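Local coordinates for hemolysin-related protein (Vibrio cholerae O1 biovar El Tor str. N16961, PDB 5V6K), which probably binds glycans through its beta-prism lectin domain, the part of the longer protein held in this chain, at residues Leu24-Ser29 against Arg57-Leu62. Residues are numbered along the deposited sequence; the frame is centred on the assembly and turned at random.
Sequences LMYLRS and RAPIAL. With NAG (2-acetamido-2-deoxy-beta-D-glucopyranose), chain B.
A bend at chi2 (-66°) in Arg57, followed by an extended run, carries its guanidinium alongside Ser29, whose OG is turned to meet it by a chi1 of 68°. The grip is side-on and uses two nitrogens: Arg57 NE donates to Ser29 OG at 2.9 Å, while Arg57 NH2 reaches Ser29 O, approaching from above the carbonyl plane rather than on a lone pair. The same Arg57 NH2 also donates to O7 of the N-acetylglucosamine at 2.8 Å, so Ser29, as a second-shell residue, probably helps fix the guanidinium that meets the acetamide oxygen. Strand 55-61 is broken along this contact. On one side of the break Ser29 is backbone-bonded to Val55 and Arg57 N bonds to Leu27 O at 3.0 Å; at the break Leu27 N lies 2.9 Å from the oxygen of a water, which accepts its hydrogen bond. Regular antiparallel pairing resumes at Met25 and Ile60, with Ile60 N to Met25 O at 2.8 Å and nearly straight. Beside the break, Pro59 CB sits over one face of the Tyr26 ring in a CH-pi contact, 3.7 Å from the centroid. On the other side of the sheet, Met25 CB packs on Leu62 CD2 (3.8 Å), and Met25, Leu27 and Ile60 all touch Phe87 of strand 80-89. The segments thus join inner and edge strands of one of the three four-stranded antiparallel sheets that make up the beta-prism lectin fold, with its sugar site at one end.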
loop_
_atom_site.group_PDB
_atom_site.type_symbol
_atom_site.label_atom_id
_atom_site.label_comp_id
_atom_site.label_asym_id
_atom_site.label_seq_id
_atom_site.Cartn_x
_atom_site.Cartn_y
_atom_site.Cartn_z
ATOM N N LEU A 24 -8.042 -1.799 -10.091
ATOM C CA LEU A 24 -7.206 -0.654 -9.755
ATOM C C LEU A 24 -6.954 -0.570 -8.256
ATOM O O LEU A 24 -7.848 -0.835 -7.443
ATOM C CB LEU A 24 -7.849 0.652 -10.231
ATOM C CG LEU A 24 -7.977 0.835 -11.744
ATOM C CD1 LEU A 24 -8.636 2.169 -12.059
ATOM C CD2 LEU A 24 -6.621 0.729 -12.436
ATOM N N MET A 25 -5.730 -0.177 -7.905
ATOM C CA MET A 25 -5.338 0.107 -6.532
ATOM C C MET A 25 -4.897 1.562 -6.452
ATOM O O MET A 25 -4.007 1.986 -7.197
ATOM C CB MET A 25 -4.217 -0.829 -6.082
ATOM C CG MET A 25 -3.683 -0.551 -4.692
ATOM S SD MET A 25 -2.318 -1.654 -4.279
ATOM C CE MET A 25 -2.115 -1.306 -2.532
ATOM N N TYR A 26 -5.525 2.324 -5.561
ATOM C CA TYR A 26 -5.238 3.741 -5.393
ATOM C C TYR A 26 -4.491 3.961 -4.090
ATOM O O TYR A 26 -4.778 3.305 -3.085
ATOM C CB TYR A 26 -6.527 4.570 -5.390
ATOM C CG TYR A 26 -7.120 4.793 -6.757
ATOM C CD1 TYR A 26 -6.751 5.892 -7.523
ATOM C CD2 TYR A 26 -8.050 3.905 -7.285
ATOM C CE1 TYR A 26 -7.291 6.103 -8.775
ATOM C CE2 TYR A 26 -8.596 4.106 -8.537
ATOM C CZ TYR A 26 -8.211 5.205 -9.281
ATOM O OH TYR A 26 -8.754 5.410 -10.531
ATOM N N LEU A 27 -3.535 4.889 -4.109
ATOM C CA LEU A 27 -2.778 5.231 -2.918
ATOM C C LEU A 27 -2.595 6.739 -2.833
ATOM O O LEU A 27 -2.476 7.429 -3.849
ATOM C CB LEU A 27 -1.395 4.558 -2.894
ATOM C CG LEU A 27 -1.342 3.027 -2.941
ATOM C CD1 LEU A 27 -1.282 2.519 -4.387
ATOM C CD2 LEU A 27 -0.167 2.494 -2.121
ATOM N N ARG A 28 -2.597 7.240 -1.605
ATOM C CA ARG A 28 -2.043 8.548 -1.286
ATOM C C ARG A 28 -0.709 8.308 -0.598
ATOM O O ARG A 28 -0.607 7.434 0.268
ATOM C CB ARG A 28 -2.967 9.363 -0.377
ATOM C CG ARG A 28 -4.168 9.989 -1.081
ATOM C CD ARG A 28 -4.865 11.040 -0.217
ATOM N NE ARG A 28 -5.956 10.485 0.592
ATOM C CZ ARG A 28 -5.907 10.268 1.905
ATOM N NH1 ARG A 28 -4.819 10.552 2.612
ATOM N NH2 ARG A 28 -6.965 9.761 2.526
ATOM N N SER A 29 0.312 9.061 -0.996
ATOM C CA SER A 29 1.637 8.857 -0.437
ATOM C C SER A 29 2.386 10.179 -0.384
ATOM O O SER A 29 2.042 11.147 -1.067
ATOM C CB SER A 29 2.440 7.835 -1.249
ATOM O OG SER A 29 2.764 8.346 -2.530
ATOM N N ARG A 57 -2.014 9.357 -6.082
ATOM C CA ARG A 57 -1.123 8.965 -7.161
ATOM C C ARG A 57 -1.910 8.317 -8.290
ATOM O O ARG A 57 -3.088 7.976 -8.152
ATOM C CB ARG A 57 -0.048 8.004 -6.642
ATOM C CG ARG A 57 0.717 8.531 -5.446
ATOM C CD ARG A 57 1.554 9.736 -5.805
ATOM N NE ARG A 57 2.191 10.314 -4.628
ATOM C CZ ARG A 57 2.935 11.413 -4.637
ATOM N NH1 ARG A 57 3.144 12.070 -5.768
ATOM N NH2 ARG A 57 3.468 11.858 -3.506
ATOM N N ALA A 58 -1.238 8.152 -9.421
ATOM C CA ALA A 58 -1.807 7.352 -10.489
ATOM C C ALA A 58 -2.101 5.950 -9.960
ATOM O O ALA A 58 -1.299 5.395 -9.200
ATOM C CB ALA A 58 -0.854 7.277 -11.683
ATOM N N PRO A 59 -3.234 5.357 -10.323
ATOM C CA PRO A 59 -3.562 4.027 -9.802
ATOM C C PRO A 59 -2.620 2.959 -10.332
ATOM O O PRO A 59 -1.997 3.095 -11.388
ATOM C CB PRO A 59 -4.996 3.796 -10.293
ATOM C CG PRO A 59 -5.125 4.646 -11.492
ATOM C CD PRO A 59 -4.267 5.856 -11.243
ATOM N N ILE A 60 -2.521 1.881 -9.562
ATOM C CA ILE A 60 -1.755 0.703 -9.951
ATOM C C ILE A 60 -2.708 -0.275 -10.624
ATOM O O ILE A 60 -3.728 -0.659 -10.043
ATOM C CB ILE A 60 -1.077 0.054 -8.737
ATOM C CG1 ILE A 60 -0.165 1.056 -8.021
ATOM C CG2 ILE A 60 -0.304 -1.194 -9.150
ATOM C CD1 ILE A 60 0.972 1.569 -8.854
ATOM N N ALA A 61 -2.379 -0.676 -11.849
ATOM C CA ALA A 61 -3.181 -1.655 -12.578
ATOM C C ALA A 61 -2.844 -3.036 -12.038
ATOM O O ALA A 61 -1.801 -3.608 -12.365
ATOM C CB ALA A 61 -2.916 -1.560 -14.073
ATOM N N LEU A 62 -3.733 -3.584 -11.207
ATOM C CA LEU A 62 -3.430 -4.823 -10.502
ATOM C C LEU A 62 -3.342 -6.022 -11.434
ATOM O O LEU A 62 -2.713 -7.020 -11.071
ATOM C CB LEU A 62 -4.480 -5.080 -9.421
ATOM C CG LEU A 62 -4.481 -4.115 -8.233
ATOM C CD1 LEU A 62 -5.637 -4.451 -7.308
ATOM C CD2 LEU A 62 -3.159 -4.166 -7.479
HETATM C C1 NAG B . 3.291 15.966 1.267
HETATM C C2 NAG B . 3.759 15.639 -0.145
HETATM C C3 NAG B . 3.719 16.890 -1.016
HETATM C C4 NAG B . 2.333 17.520 -0.966
HETATM C C5 NAG B . 1.895 17.742 0.480
HETATM C C6 NAG B . 0.467 18.222 0.590
HETATM C C7 NAG B . 5.525 14.195 -1.050
HETATM C C8 NAG B . 6.926 13.699 -0.880
HETATM N N2 NAG B . 5.096 15.065 -0.130
HETATM O O3 NAG B . 4.048 16.548 -2.357
HETATM O O4 NAG B . 2.342 18.769 -1.646
HETATM O O5 NAG B . 1.979 16.515 1.218
HETATM O O6 NAG B . -0.150 17.756 1.782
HETATM O O7 NAG B . 4.814 13.824 -1.977
HETATM O O HOH W 1 -2.766 5.560 -6.780
#